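Local coordinates for interphotoreceptor retinoid-binding protein (Xenopus laevis, PDB 1J7X) that probably binds retinoids and carries them between the photoreceptors and the pigment epithelium of the eye, at residues F220-Q225 with I261-S266; E141-D146 with K197-K202; A93-V98 with A123-F128; G239-S244 with D269-G274; G204-T209 with E293-H298. One frame throughout, in Å; residues are numbered along the deposited sequence.

Contact 1: residues F220-Q225 with I261-S266; sequences FAYLMQ and INFIDS
Asp265 sits at the edge of the Tyr222 ring, near its plane, and Leu223 at the edge of the Phe263 ring. The two rings themselves meet obliquely, with planes 78° apart and centroids 5.9 Å apart. Beyond this pair, Trp271 stacks on Tyr222 and Phe175 stacks on Phe263, while Trp271 also meets Phe263 edge-to-face. With CG anti to the backbone N (chi1 -177°), Tyr222 sends its ring to the strand. Tyr222 OH donates to Asp265 OD2 at 2.6 Å, reaching the oxygen nearly along its C-O axis. Ring and carboxylate are only 21° from coplanar. The other oxygen, Asp265 OD1, accepts from the backbone N of Asn267 and Asp269, so both carboxylate oxygens are hydrogen-bonded. Leu223 CD2 touches Phe263 CZ at 3.7 Å. A leucine in place of Tyr222 would probably leave Asp265 OD2 without its hydroxyl mate and Trp271 without its stacking partner. This is helix-on-sheet packing: helix 216-226 lies against strand 254-265, within the region related to the S41 peptidases of the ClpP/crotonase clan.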
# COMPACT_ATOMS: atom_id res chain seq x y z
N PHE A 220 -1.79 -4.43 1.32
CA PHE A 220 -2.52 -5.72 1.63
C PHE A 220 -3.55 -6.02 0.60
O PHE A 220 -3.63 -7.18 0.05
CB PHE A 220 -3.13 -5.71 3.05
CG PHE A 220 -3.86 -6.94 3.38
CD1 PHE A 220 -3.23 -8.02 3.86
CD2 PHE A 220 -5.26 -7.00 3.25
CE1 PHE A 220 -3.98 -9.23 4.03
CE2 PHE A 220 -5.93 -8.10 3.54
CZ PHE A 220 -5.31 -9.22 3.93
N ALA A 221 -4.38 -5.01 0.30
CA ALA A 221 -5.45 -5.17 -0.71
C ALA A 221 -4.84 -5.51 -2.12
O ALA A 221 -5.29 -6.40 -2.88
CB ALA A 221 -6.35 -3.93 -0.85
N TYR A 222 -3.85 -4.70 -2.44
CA TYR A 222 -3.15 -4.90 -3.76
C TYR A 222 -2.61 -6.34 -3.92
O TYR A 222 -2.85 -7.04 -4.92
CB TYR A 222 -2.05 -3.87 -3.95
CG TYR A 222 -1.38 -4.00 -5.28
CD1 TYR A 222 -1.94 -3.47 -6.43
CD2 TYR A 222 -0.22 -4.75 -5.38
CE1 TYR A 222 -1.27 -3.68 -7.71
CE2 TYR A 222 0.40 -5.00 -6.65
CZ TYR A 222 -0.14 -4.41 -7.79
OH TYR A 222 0.44 -4.62 -9.01
N LEU A 223 -1.92 -6.76 -2.85
CA LEU A 223 -1.33 -8.10 -2.82
C LEU A 223 -2.32 -9.21 -2.84
O LEU A 223 -2.19 -10.22 -3.63
CB LEU A 223 -0.35 -8.22 -1.65
CG LEU A 223 0.88 -7.39 -1.88
CD1 LEU A 223 1.67 -7.44 -0.61
CD2 LEU A 223 1.78 -7.94 -3.09
N MSE A 224 -3.45 -9.03 -2.16
CA MSE A 224 -4.51 -10.02 -2.23
C MSE A 224 -5.05 -10.06 -3.61
O MSE A 224 -5.43 -11.14 -4.09
CB MSE A 224 -5.63 -9.79 -1.18
CG MSE A 224 -5.97 -11.17 -0.38
SE MSE A 224 -5.03 -11.81 0.76
CE MSE A 224 -4.19 -12.57 0.04
N GLN A 225 -5.07 -8.90 -4.27
CA GLN A 225 -5.54 -8.89 -5.67
C GLN A 225 -4.54 -9.48 -6.65
O GLN A 225 -4.89 -10.24 -7.52
CB GLN A 225 -5.90 -7.36 -6.03
CG GLN A 225 -6.44 -7.24 -7.41
CD GLN A 225 -6.69 -5.78 -7.76
OE1 GLN A 225 -5.73 -4.98 -7.77
NE2 GLN A 225 -7.98 -5.40 -7.86
N ILE A 261 11.62 3.55 -4.23
CA ILE A 261 11.45 2.15 -4.23
C ILE A 261 10.55 1.69 -5.31
O ILE A 261 9.47 2.34 -5.54
CB ILE A 261 10.77 1.79 -2.85
CG1 ILE A 261 11.78 1.81 -1.73
CG2 ILE A 261 10.10 0.46 -2.92
CD1 ILE A 261 11.21 1.82 -0.35
N ASN A 262 10.83 0.57 -5.91
CA ASN A 262 9.95 -0.02 -6.90
C ASN A 262 9.38 -1.26 -6.25
O ASN A 262 10.11 -1.95 -5.47
CB ASN A 262 10.69 -0.36 -8.24
CG ASN A 262 10.51 0.75 -9.27
OD1 ASN A 262 9.53 1.56 -9.16
ND2 ASN A 262 11.49 0.95 -10.12
N PHE A 263 8.11 -1.51 -6.53
CA PHE A 263 7.38 -2.59 -5.96
C PHE A 263 6.93 -3.51 -7.07
O PHE A 263 6.07 -3.16 -7.93
CB PHE A 263 6.18 -2.03 -5.17
CG PHE A 263 5.35 -3.05 -4.44
CD1 PHE A 263 4.51 -3.95 -5.16
CD2 PHE A 263 5.28 -3.01 -3.07
CE1 PHE A 263 3.60 -4.68 -4.42
CE2 PHE A 263 4.48 -3.87 -2.32
CZ PHE A 263 3.58 -4.68 -3.02
N ILE A 264 7.61 -4.67 -7.19
CA ILE A 264 7.34 -5.61 -8.25
C ILE A 264 6.61 -6.80 -7.73
O ILE A 264 7.13 -7.47 -6.80
CB ILE A 264 8.71 -6.05 -8.98
CG1 ILE A 264 9.54 -4.85 -9.31
CG2 ILE A 264 8.38 -6.94 -10.12
CD1 ILE A 264 10.94 -5.20 -9.81
N ASP A 265 5.36 -6.99 -8.17
CA ASP A 265 4.53 -8.04 -7.62
C ASP A 265 4.89 -9.38 -8.15
O ASP A 265 5.81 -9.52 -9.02
CB ASP A 265 3.04 -7.79 -7.73
CG ASP A 265 2.59 -7.73 -9.12
OD1 ASP A 265 3.16 -8.51 -10.06
OD2 ASP A 265 1.63 -6.92 -9.35
N SER A 266 4.15 -10.36 -7.65
CA SER A 266 4.46 -11.75 -8.02
C SER A 266 4.20 -12.10 -9.51
O SER A 266 4.49 -13.24 -9.95
CB SER A 266 3.72 -12.72 -7.08
OG SER A 266 2.36 -12.66 -7.32

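Contact 2: residues E141-D146 with K197-K202; sequences ENLIID and KPYGSK
Tyr199 packs its ring against Leu143, and this apolar contact is the main part of the junction. Leu143 CB lies 3.6 Å from Tyr199 CE2 and 3.5 Å from Tyr199 OH, so it meets the outer end of the ring. Leu143 CD2 stands over one face of the same ring. CG of Leu143 is anti to its backbone N (chi1 175°), which turns the branched end, CG and its methyls, along the strand and leaves CB as the atom nearest the tyrosine. Tyr199 has its own CG opposite the backbone N (chi1 -164°), and this carries the ring from the loop to the strand.

The phenol oxygen lies close against the carbonyl of Asn142, beside the peptide that joins Asn142 to Leu143. Tyr199 OH is 3.1 Å from Asn142 C. The hydrogen-bond partner of this hydroxyl is Thr140 OG1, just before strand 142-146. The phenol end is thus tied to the approach of the strand, while its ring rests on Leu143, whose CB points to the loop.

Phe165, from another loop, touches both Leu143 and Tyr199 and extends the apolar patch. Strand 142-146 runs between strands 108-112 and 204-209 in the mixed sheet. Loop 197-202 passes beside its first residues, shortly before the chain enters strand 204-209.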
# COMPACT_ATOMS: atom_id res chain seq x y z
N GLU A 141 -17.62 -19.89 5.22
CA GLU A 141 -17.21 -20.42 3.97
C GLU A 141 -16.67 -19.26 3.09
O GLU A 141 -16.00 -19.49 2.12
CB GLU A 141 -18.40 -21.08 3.28
CG GLU A 141 -18.74 -22.45 3.88
CD GLU A 141 -17.53 -23.35 3.94
OE1 GLU A 141 -16.67 -23.27 3.04
OE2 GLU A 141 -17.38 -24.16 4.88
N ASN A 142 -16.98 -18.06 3.48
CA ASN A 142 -16.48 -16.87 2.76
C ASN A 142 -16.16 -15.78 3.80
O ASN A 142 -16.69 -15.80 4.94
CB ASN A 142 -17.56 -16.34 1.84
CG ASN A 142 -17.76 -17.20 0.64
OD1 ASN A 142 -16.90 -17.27 -0.24
ND2 ASN A 142 -18.90 -17.89 0.61
N LEU A 143 -15.23 -14.90 3.47
CA LEU A 143 -14.81 -13.86 4.41
C LEU A 143 -14.74 -12.52 3.72
O LEU A 143 -14.23 -12.38 2.63
CB LEU A 143 -13.42 -14.19 4.95
CG LEU A 143 -12.80 -13.12 5.85
CD1 LEU A 143 -13.60 -13.05 7.16
CD2 LEU A 143 -11.36 -13.36 6.25
N ILE A 144 -15.28 -11.53 4.38
CA ILE A 144 -15.26 -10.14 3.92
C ILE A 144 -14.32 -9.41 4.80
O ILE A 144 -14.60 -9.31 5.99
CB ILE A 144 -16.65 -9.47 3.98
CG1 ILE A 144 -17.56 -10.09 2.90
CG2 ILE A 144 -16.55 -8.03 3.70
CD1 ILE A 144 -17.62 -11.56 2.89
N ILE A 145 -13.25 -8.83 4.29
CA ILE A 145 -12.31 -8.06 5.09
C ILE A 145 -12.58 -6.60 4.73
O ILE A 145 -12.40 -6.19 3.56
CB ILE A 145 -10.85 -8.49 4.75
CG1 ILE A 145 -10.63 -9.99 4.88
CG2 ILE A 145 -9.85 -7.61 5.57
CD1 ILE A 145 -9.18 -10.37 4.56
N ASP A 146 -13.07 -5.85 5.71
CA ASP A 146 -13.46 -4.49 5.54
C ASP A 146 -12.29 -3.49 5.84
O ASP A 146 -11.91 -3.31 6.97
CB ASP A 146 -14.62 -4.16 6.43
CG ASP A 146 -15.27 -2.87 6.08
OD1 ASP A 146 -14.71 -2.07 5.28
OD2 ASP A 146 -16.40 -2.64 6.58
N LYS A 197 -5.13 -20.60 13.48
CA LYS A 197 -5.55 -21.32 12.27
C LYS A 197 -5.59 -20.42 11.06
O LYS A 197 -6.22 -19.37 11.07
CB LYS A 197 -6.96 -21.84 12.45
CG LYS A 197 -7.07 -22.99 13.49
CD LYS A 197 -8.50 -23.29 13.82
CE LYS A 197 -8.60 -24.38 14.84
NZ LYS A 197 -10.01 -24.38 15.36
N PRO A 198 -4.85 -20.76 10.03
CA PRO A 198 -4.95 -19.96 8.80
C PRO A 198 -6.35 -20.14 8.23
O PRO A 198 -7.04 -21.15 8.47
CB PRO A 198 -3.85 -20.57 7.89
CG PRO A 198 -3.53 -21.77 8.41
CD PRO A 198 -3.74 -21.71 9.93
N TYR A 199 -6.83 -19.10 7.57
CA TYR A 199 -8.12 -19.16 6.94
C TYR A 199 -7.98 -20.08 5.73
O TYR A 199 -8.91 -20.60 5.27
CB TYR A 199 -8.59 -17.78 6.41
CG TYR A 199 -10.06 -17.75 6.12
CD1 TYR A 199 -10.98 -18.06 7.09
CD2 TYR A 199 -10.57 -17.41 4.90
CE1 TYR A 199 -12.33 -18.00 6.81
CE2 TYR A 199 -11.90 -17.45 4.61
CZ TYR A 199 -12.80 -17.74 5.57
OH TYR A 199 -14.22 -17.61 5.34
N GLY A 200 -6.78 -20.20 5.20
CA GLY A 200 -6.55 -21.09 4.10
C GLY A 200 -6.63 -20.36 2.74
O GLY A 200 -6.99 -19.22 2.62
N SER A 201 -6.38 -21.11 1.68
CA SER A 201 -6.39 -20.54 0.32
C SER A 201 -7.57 -20.85 -0.56
O SER A 201 -7.65 -20.28 -1.72
CB SER A 201 -5.15 -20.98 -0.45
OG SER A 201 -5.21 -22.41 -0.68
N LYS A 202 -8.54 -21.57 0.02
CA LYS A 202 -9.72 -22.01 -0.72
C LYS A 202 -10.97 -21.16 -0.57
O LYS A 202 -11.63 -20.83 -1.52
CB LYS A 202 -10.04 -23.47 -0.36
CG LYS A 202 -8.87 -24.43 -0.47
CD LYS A 202 -8.32 -24.59 -1.90
CE LYS A 202 -9.40 -25.22 -2.79
NZ LYS A 202 -9.97 -26.49 -2.21

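Contact 3: residues A93-V98 with A123-F128; sequences ALVNTV and AKLAPF
Val95 meets Phe128 and Leu125 with every carbon of its side chain beyond CA. Val95 CB lies 4.0 Å from Phe128 CB. From there the two methyls part. Val95 CG1, anti to the backbone N (chi1 164°), turns to the main chain of the other helix and comes 3.8 Å from Phe128 O. Val95 CG2 points between two side chains, 3.6 Å from Phe128 CB and 3.8 Å from Leu125 CD2. The valine therefore fits between residues three apart on one helix. Leu94 CD2 adds a looser touch on Leu125 CD2 at 4.4 Å. The ring of Phe128 turns away from Val95, and Pro127 CB lies over one of its faces. Outside these segments, Gln92 NE2 bonds to Phe128 O, and Thr132 OG1 bonds to Asn96 OD1, tying the same helices by polar links. The axes cross at -86°, 9.6 Å apart. This is a nearly perpendicular helix-helix crossing, and it joins helix 88-98 to helix 119-137.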
# COMPACT_ATOMS: atom_id res chain seq x y z
N ALA A 93 -8.47 -7.62 25.73
CA ALA A 93 -9.47 -6.56 25.63
C ALA A 93 -9.12 -5.59 24.46
O ALA A 93 -10.03 -5.18 23.71
CB ALA A 93 -9.52 -5.79 26.91
N LEU A 94 -7.83 -5.22 24.35
CA LEU A 94 -7.35 -4.36 23.30
C LEU A 94 -7.57 -5.00 21.90
O LEU A 94 -8.13 -4.38 20.96
CB LEU A 94 -5.93 -4.13 23.52
CG LEU A 94 -5.22 -3.20 22.48
CD1 LEU A 94 -5.96 -1.87 22.39
CD2 LEU A 94 -3.75 -3.02 22.79
N VAL A 95 -7.16 -6.25 21.80
CA VAL A 95 -7.32 -7.00 20.55
C VAL A 95 -8.83 -6.98 20.20
O VAL A 95 -9.21 -6.83 19.01
CB VAL A 95 -6.75 -8.39 20.64
CG1 VAL A 95 -7.28 -9.27 19.49
CG2 VAL A 95 -5.22 -8.32 20.65
N ASN A 96 -9.69 -7.14 21.22
CA ASN A 96 -11.14 -7.21 20.99
C ASN A 96 -11.71 -5.91 20.44
O ASN A 96 -12.75 -5.89 19.82
CB ASN A 96 -11.93 -7.62 22.28
CG ASN A 96 -11.83 -9.14 22.62
OD1 ASN A 96 -11.48 -9.92 21.74
ND2 ASN A 96 -11.98 -9.50 23.90
N THR A 97 -11.04 -4.84 20.69
CA THR A 97 -11.52 -3.56 20.16
C THR A 97 -10.81 -3.15 18.85
O THR A 97 -11.32 -2.35 18.10
CB THR A 97 -11.37 -2.41 21.15
OG1 THR A 97 -10.07 -2.31 21.60
CG2 THR A 97 -12.15 -2.59 22.41
N VAL A 98 -9.63 -3.68 18.59
CA VAL A 98 -8.90 -3.42 17.35
C VAL A 98 -9.53 -4.17 16.21
O VAL A 98 -9.60 -3.66 15.07
CB VAL A 98 -7.42 -3.81 17.44
CG1 VAL A 98 -6.77 -3.82 16.06
CG2 VAL A 98 -6.70 -2.94 18.38
N ALA A 123 3.36 -9.19 17.01
CA ALA A 123 3.98 -10.33 17.70
C ALA A 123 3.39 -10.50 19.10
O ALA A 123 2.84 -11.58 19.46
CB ALA A 123 5.48 -10.08 17.81
N LYS A 124 3.39 -9.43 19.87
CA LYS A 124 2.79 -9.47 21.24
C LYS A 124 1.26 -9.68 21.28
O LYS A 124 0.74 -10.36 22.19
CB LYS A 124 3.11 -8.15 21.90
CG LYS A 124 4.65 -7.97 22.13
CD LYS A 124 5.26 -9.14 22.99
CE LYS A 124 6.81 -9.08 23.21
NZ LYS A 124 7.72 -9.38 21.89
N LEU A 125 0.54 -9.25 20.25
CA LEU A 125 -0.91 -9.46 20.18
C LEU A 125 -1.34 -10.75 19.56
O LEU A 125 -2.49 -11.19 19.77
CB LEU A 125 -1.59 -8.34 19.45
CG LEU A 125 -1.34 -6.91 19.82
CD1 LEU A 125 -2.09 -5.99 18.88
CD2 LEU A 125 -1.85 -6.70 21.22
N ALA A 126 -0.42 -11.46 18.90
CA ALA A 126 -0.80 -12.68 18.14
C ALA A 126 -1.60 -13.72 18.91
O ALA A 126 -2.57 -14.17 18.37
CB ALA A 126 0.42 -13.36 17.52
N PRO A 127 -1.21 -14.07 20.13
CA PRO A 127 -1.93 -15.09 20.89
C PRO A 127 -3.41 -14.72 21.11
O PRO A 127 -4.23 -15.54 21.13
CB PRO A 127 -1.14 -15.15 22.23
CG PRO A 127 0.20 -14.75 21.82
CD PRO A 127 -0.03 -13.64 20.87
N PHE A 128 -3.68 -13.47 21.21
CA PHE A 128 -5.04 -12.95 21.48
C PHE A 128 -5.80 -12.84 20.18
O PHE A 128 -7.06 -12.98 20.21
CB PHE A 128 -4.92 -11.61 22.20
CG PHE A 128 -4.02 -11.74 23.48
CD1 PHE A 128 -4.51 -12.35 24.60
CD2 PHE A 128 -2.73 -11.34 23.46
CE1 PHE A 128 -3.70 -12.51 25.80
CE2 PHE A 128 -1.87 -11.52 24.61
CZ PHE A 128 -2.38 -12.10 25.76

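Contact 4: residues G239-S244 with D269-G274; sequences GNLMHS and DYWLGG
Two loops meet here beside the antiparallel sheet: Leu241, in the loop leading into strand 244-248, lies on Trp271, in the loop that follows strand 254-265. The join is a CH-pi contact. Leu241 CD1 sits over one face of the indole of Trp271, 3.7 Å from the centroid of the six-membered ring and 19° off its normal. The ring atom nearest to Leu241 CD1 is Trp271 CZ3, at 3.5 Å. Trp271 CG is anti to the backbone N (chi1 -166°), which turns the indole to Leu241, and the two side chains cross at about a right angle. Gly273 CA lies over the same indole face, beside the methyl, with Leu241 CD1 3.8 Å from Gly273 CA. A side chain on Gly273 would press on that methyl.

The backbones also come close, with Gly239 CA 3.5 Å from Gly274 C. A side chain on Gly239 would clash there. Two waters bridge the loops. One donates to Gly239 O and accepts from Gly274 N, both at 2.8 Å. The other joins His243 ND1 to Trp271 O, lying in the plane of the imidazole at its edge. Leu241 CB covers one face of that imidazole.

An alanine at Trp271 would be likely to leave Leu241 CD1 without its aromatic seat and open a gap beside it. Helix 216-226 borders the contact, with Glu218 and Glu219 touching Leu241. A backbone bond ties Trp271 to Phe263 of strand 254-265.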
# COMPACT_ATOMS: atom_id res chain seq x y z
N GLY A 239 -3.88 6.15 -2.62
CA GLY A 239 -2.64 6.33 -3.33
C GLY A 239 -1.53 6.82 -2.49
O GLY A 239 -0.61 7.55 -2.97
N ASN A 240 -1.56 6.52 -1.20
CA ASN A 240 -0.50 6.95 -0.31
C ASN A 240 0.29 5.77 0.09
O ASN A 240 -0.13 5.06 0.98
CB ASN A 240 -1.10 7.56 0.96
CG ASN A 240 -1.96 8.83 0.70
OD1 ASN A 240 -2.73 9.24 1.57
ND2 ASN A 240 -1.82 9.41 -0.49
N LEU A 241 1.39 5.49 -0.57
CA LEU A 241 2.27 4.36 -0.22
C LEU A 241 3.60 4.95 0.29
O LEU A 241 3.95 6.09 -0.04
CB LEU A 241 2.57 3.51 -1.43
CG LEU A 241 1.40 2.78 -2.06
CD1 LEU A 241 1.82 1.94 -3.28
CD2 LEU A 241 0.78 1.79 -1.07
N MSE A 242 4.36 4.17 1.04
CA MSE A 242 5.60 4.68 1.62
C MSE A 242 6.77 4.30 0.70
O MSE A 242 7.76 3.69 1.14
CB MSE A 242 5.79 4.08 3.01
CG MSE A 242 4.79 4.49 3.99
SE MSE A 242 5.27 3.91 5.74
CE MSE A 242 6.81 4.81 5.88
N HIS A 243 6.67 4.62 -0.60
CA HIS A 243 7.71 4.31 -1.56
C HIS A 243 8.50 5.53 -2.03
O HIS A 243 9.36 5.39 -2.88
CB HIS A 243 7.09 3.59 -2.77
CG HIS A 243 6.41 2.31 -2.42
ND1 HIS A 243 5.53 1.69 -3.28
CD2 HIS A 243 6.46 1.54 -1.31
CE1 HIS A 243 5.12 0.55 -2.75
NE2 HIS A 243 5.63 0.46 -1.54
N SER A 244 8.23 6.69 -1.61
CA SER A 244 8.92 7.91 -2.07
C SER A 244 9.50 8.72 -0.94
O SER A 244 9.22 8.48 0.24
CB SER A 244 7.97 8.78 -2.83
OG SER A 244 7.21 8.05 -3.84
N ASP A 269 4.65 -7.31 -12.36
CA ASP A 269 4.22 -5.99 -12.64
C ASP A 269 4.77 -4.99 -11.63
O ASP A 269 4.73 -5.25 -10.44
CB ASP A 269 2.72 -5.92 -12.66
CG ASP A 269 2.10 -6.80 -13.74
OD1 ASP A 269 2.69 -6.90 -14.81
OD2 ASP A 269 1.04 -7.43 -13.57
N TYR A 270 5.24 -3.82 -12.13
CA TYR A 270 5.65 -2.76 -11.23
C TYR A 270 4.43 -1.94 -10.82
O TYR A 270 3.68 -1.41 -11.67
CB TYR A 270 6.60 -1.77 -11.99
CG TYR A 270 7.97 -2.31 -12.20
CD1 TYR A 270 8.18 -3.39 -13.08
CD2 TYR A 270 9.02 -1.78 -11.55
CE1 TYR A 270 9.48 -3.88 -13.28
CE2 TYR A 270 10.31 -2.29 -11.71
CZ TYR A 270 10.52 -3.30 -12.61
OH TYR A 270 11.77 -3.88 -12.88
N TRP A 271 4.16 -1.87 -9.55
CA TRP A 271 3.05 -1.05 -9.09
C TRP A 271 3.46 0.37 -8.87
O TRP A 271 4.34 0.66 -8.02
CB TRP A 271 2.52 -1.66 -7.80
CG TRP A 271 1.20 -1.11 -7.42
CD1 TRP A 271 0.28 -0.53 -8.18
CD2 TRP A 271 0.72 -1.03 -6.06
NE1 TRP A 271 -0.77 -0.04 -7.38
CE2 TRP A 271 -0.52 -0.41 -6.08
CE3 TRP A 271 1.22 -1.46 -4.84
CZ2 TRP A 271 -1.27 -0.23 -4.94
CZ3 TRP A 271 0.40 -1.28 -3.67
CH2 TRP A 271 -0.76 -0.67 -3.76
N LEU A 272 2.87 1.29 -9.59
CA LEU A 272 3.18 2.68 -9.44
C LEU A 272 2.30 3.42 -8.36
O LEU A 272 2.30 4.64 -8.25
CB LEU A 272 3.05 3.38 -10.76
CG LEU A 272 4.04 2.93 -11.83
CD1 LEU A 272 5.45 2.81 -11.28
CD2 LEU A 272 3.64 1.66 -12.40
N GLY A 273 1.48 2.66 -7.65
CA GLY A 273 0.64 3.22 -6.63
C GLY A 273 -0.39 4.13 -7.22
O GLY A 273 -0.88 3.93 -8.28
N GLY A 274 -0.66 5.17 -6.54
CA GLY A 274 -1.70 6.09 -7.03
C GLY A 274 -3.10 5.56 -6.68
O GLY A 274 -4.07 6.24 -7.04
O HOH W 1 1.08 5.79 -4.38
O HOH W 2 5.02 2.51 -5.88

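Contact 5: residues G204-T209 with E293-H298; sequences GVYVLT and EIIAFH
Tyr206 reaches from its strand to two neighbouring isoleucines of the last helix, Ile294 and Ile295. The first interaction is CH-pi. Ile295 CG1 lies over one face of the phenol ring of Tyr206, 4.0 Å from its centroid and 27° off the normal. Ile295 CG1 is 3.6 Å from Tyr206 CE1. The end of the same side chain, Ile295 CD1, comes 3.9 Å from Tyr206 CD1. Ile295 thus lies over the face, displaced toward CD1 and CE1. Its CG1 is anti to the carbonyl carbon (chi1 -64°), and this brings the ethyl branch to the tyrosine.

The remaining contact is plain apolar packing. Ile294 brings its methyl CG2 to 3.7 Å from Tyr206 CE2, in an oblique approach on the same side of the ring plane as Ile295. Its CG1 branch leads away. Ile295 covers the CE1 half of the ring and Ile294 comes near CE2. Tyr206 bears the whole of the strand's side of this contact.

Strand 204-209 lies between strands 142-146 and 231-234 in the mixed sheet, and Tyr206 also touches Asn142, Thr231 and Ile233. Ile295 reaches Asn142 and Ile144 of the neighbouring strand. Helix 287-296 therefore packs across more than one strand, with Leu208 meeting its earlier residues Ala287, Leu288 and Ala291.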
# COMPACT_ATOMS: atom_id res chain seq x y z
N GLY A 204 -13.66 -18.20 -0.17
CA GLY A 204 -13.79 -16.90 -0.80
C GLY A 204 -13.43 -15.76 0.14
O GLY A 204 -13.79 -15.73 1.29
N VAL A 205 -12.69 -14.80 -0.39
CA VAL A 205 -12.26 -13.66 0.33
C VAL A 205 -12.57 -12.37 -0.49
O VAL A 205 -12.24 -12.30 -1.69
CB VAL A 205 -10.79 -13.69 0.70
CG1 VAL A 205 -10.45 -12.42 1.52
CG2 VAL A 205 -10.42 -14.94 1.51
N TYR A 206 -13.23 -11.46 0.14
CA TYR A 206 -13.65 -10.19 -0.42
C TYR A 206 -13.16 -9.01 0.41
O TYR A 206 -13.45 -8.94 1.59
CB TYR A 206 -15.14 -10.18 -0.54
CG TYR A 206 -15.62 -11.35 -1.36
CD1 TYR A 206 -15.83 -12.59 -0.78
CD2 TYR A 206 -15.79 -11.25 -2.76
CE1 TYR A 206 -16.21 -13.72 -1.52
CE2 TYR A 206 -16.21 -12.29 -3.48
CZ TYR A 206 -16.39 -13.57 -2.87
OH TYR A 206 -16.74 -14.63 -3.69
N VAL A 207 -12.32 -8.11 -0.18
CA VAL A 207 -11.74 -6.98 0.51
C VAL A 207 -12.39 -5.71 0.12
O VAL A 207 -12.50 -5.43 -1.07
CB VAL A 207 -10.25 -6.88 0.22
CG1 VAL A 207 -9.66 -5.78 0.99
CG2 VAL A 207 -9.57 -8.19 0.58
N LEU A 208 -12.95 -5.00 1.07
CA LEU A 208 -13.66 -3.76 0.85
C LEU A 208 -12.69 -2.60 0.97
O LEU A 208 -11.97 -2.46 1.98
CB LEU A 208 -14.81 -3.58 1.85
CG LEU A 208 -15.78 -4.75 2.02
CD1 LEU A 208 -16.95 -4.25 2.87
CD2 LEU A 208 -16.24 -5.34 0.77
N THR A 209 -12.73 -1.67 -0.01
CA THR A 209 -11.88 -0.52 0.03
C THR A 209 -12.60 0.79 -0.17
O THR A 209 -13.68 0.80 -0.76
CB THR A 209 -10.79 -0.59 -1.12
OG1 THR A 209 -11.53 -0.64 -2.38
CG2 THR A 209 -9.90 -1.84 -0.93
N GLU A 293 -23.78 -9.69 -2.76
CA GLU A 293 -24.29 -10.05 -4.07
C GLU A 293 -23.39 -11.03 -4.74
O GLU A 293 -23.85 -12.12 -5.25
CB GLU A 293 -24.39 -8.83 -4.99
CG GLU A 293 -24.99 -7.61 -4.42
CD GLU A 293 -25.09 -6.46 -5.45
OE1 GLU A 293 -25.12 -5.26 -4.94
OE2 GLU A 293 -25.12 -6.79 -6.74
N ILE A 294 -22.09 -10.70 -4.83
CA ILE A 294 -21.16 -11.58 -5.46
C ILE A 294 -21.16 -12.97 -4.89
O ILE A 294 -21.13 -13.99 -5.62
CB ILE A 294 -19.70 -11.01 -5.48
CG1 ILE A 294 -19.66 -9.68 -6.09
CG2 ILE A 294 -18.82 -11.97 -6.11
CD1 ILE A 294 -20.15 -9.63 -7.45
N ILE A 295 -21.15 -13.03 -3.55
CA ILE A 295 -21.21 -14.25 -2.85
C ILE A 295 -22.49 -15.07 -3.22
O ILE A 295 -22.37 -16.27 -3.47
CB ILE A 295 -21.15 -13.99 -1.37
CG1 ILE A 295 -19.78 -13.36 -1.05
CG2 ILE A 295 -21.27 -15.39 -0.65
CD1 ILE A 295 -19.59 -12.76 0.37
N ALA A 296 -23.62 -14.41 -3.19
CA ALA A 296 -24.95 -15.04 -3.43
C ALA A 296 -25.11 -15.63 -4.82
O ALA A 296 -25.64 -16.77 -4.95
CB ALA A 296 -26.02 -14.11 -3.21
N PHE A 297 -24.55 -14.94 -5.80
CA PHE A 297 -24.60 -15.40 -7.20
C PHE A 297 -23.37 -16.18 -7.70
O PHE A 297 -23.21 -16.43 -8.90
CB PHE A 297 -24.98 -14.25 -8.09
CG PHE A 297 -26.40 -13.72 -7.82
CD1 PHE A 297 -26.66 -12.87 -6.79
CD2 PHE A 297 -27.51 -14.19 -8.54
CE1 PHE A 297 -27.95 -12.45 -6.52
CE2 PHE A 297 -28.75 -13.74 -8.30
CZ PHE A 297 -29.00 -12.87 -7.28
N HIS A 298 -22.49 -16.64 -6.78
CA HIS A 298 -21.31 -17.35 -7.23
C HIS A 298 -21.76 -18.72 -7.84
O HIS A 298 -22.59 -19.47 -7.27
CB HIS A 298 -20.35 -17.58 -6.07
CG HIS A 298 -19.01 -18.12 -6.47
ND1 HIS A 298 -18.14 -17.46 -7.32
CD2 HIS A 298 -18.39 -19.27 -6.11
CE1 HIS A 298 -17.05 -18.19 -7.47
NE2 HIS A 298 -17.17 -19.28 -6.75

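Contact 1 is the buried one, near the centre of the chain. Contact 4 is nearly as central but lies at the surface. These two share a cluster: Trp271 meets both Tyr222 and Phe263, and backbone bonds join their segments. Contacts 2, 3 and 5 are partly buried. Contacts 2 and 5 hold neighbouring strands of the mixed sheet, 142-146 and 204-209. Contact 3 stands apart and joins two helices. The chemistry differs accordingly. Contact 1 encloses a direct phenol-carboxylate bond, and contact 4 combines a CH-pi contact with bridging waters. Contact 2 sets a tyrosine ring and hydroxyl against a leucine and a strand peptide; contacts 3 and 5 are apolar. Phe220 touches Ile145, linking contacts 1 and 2.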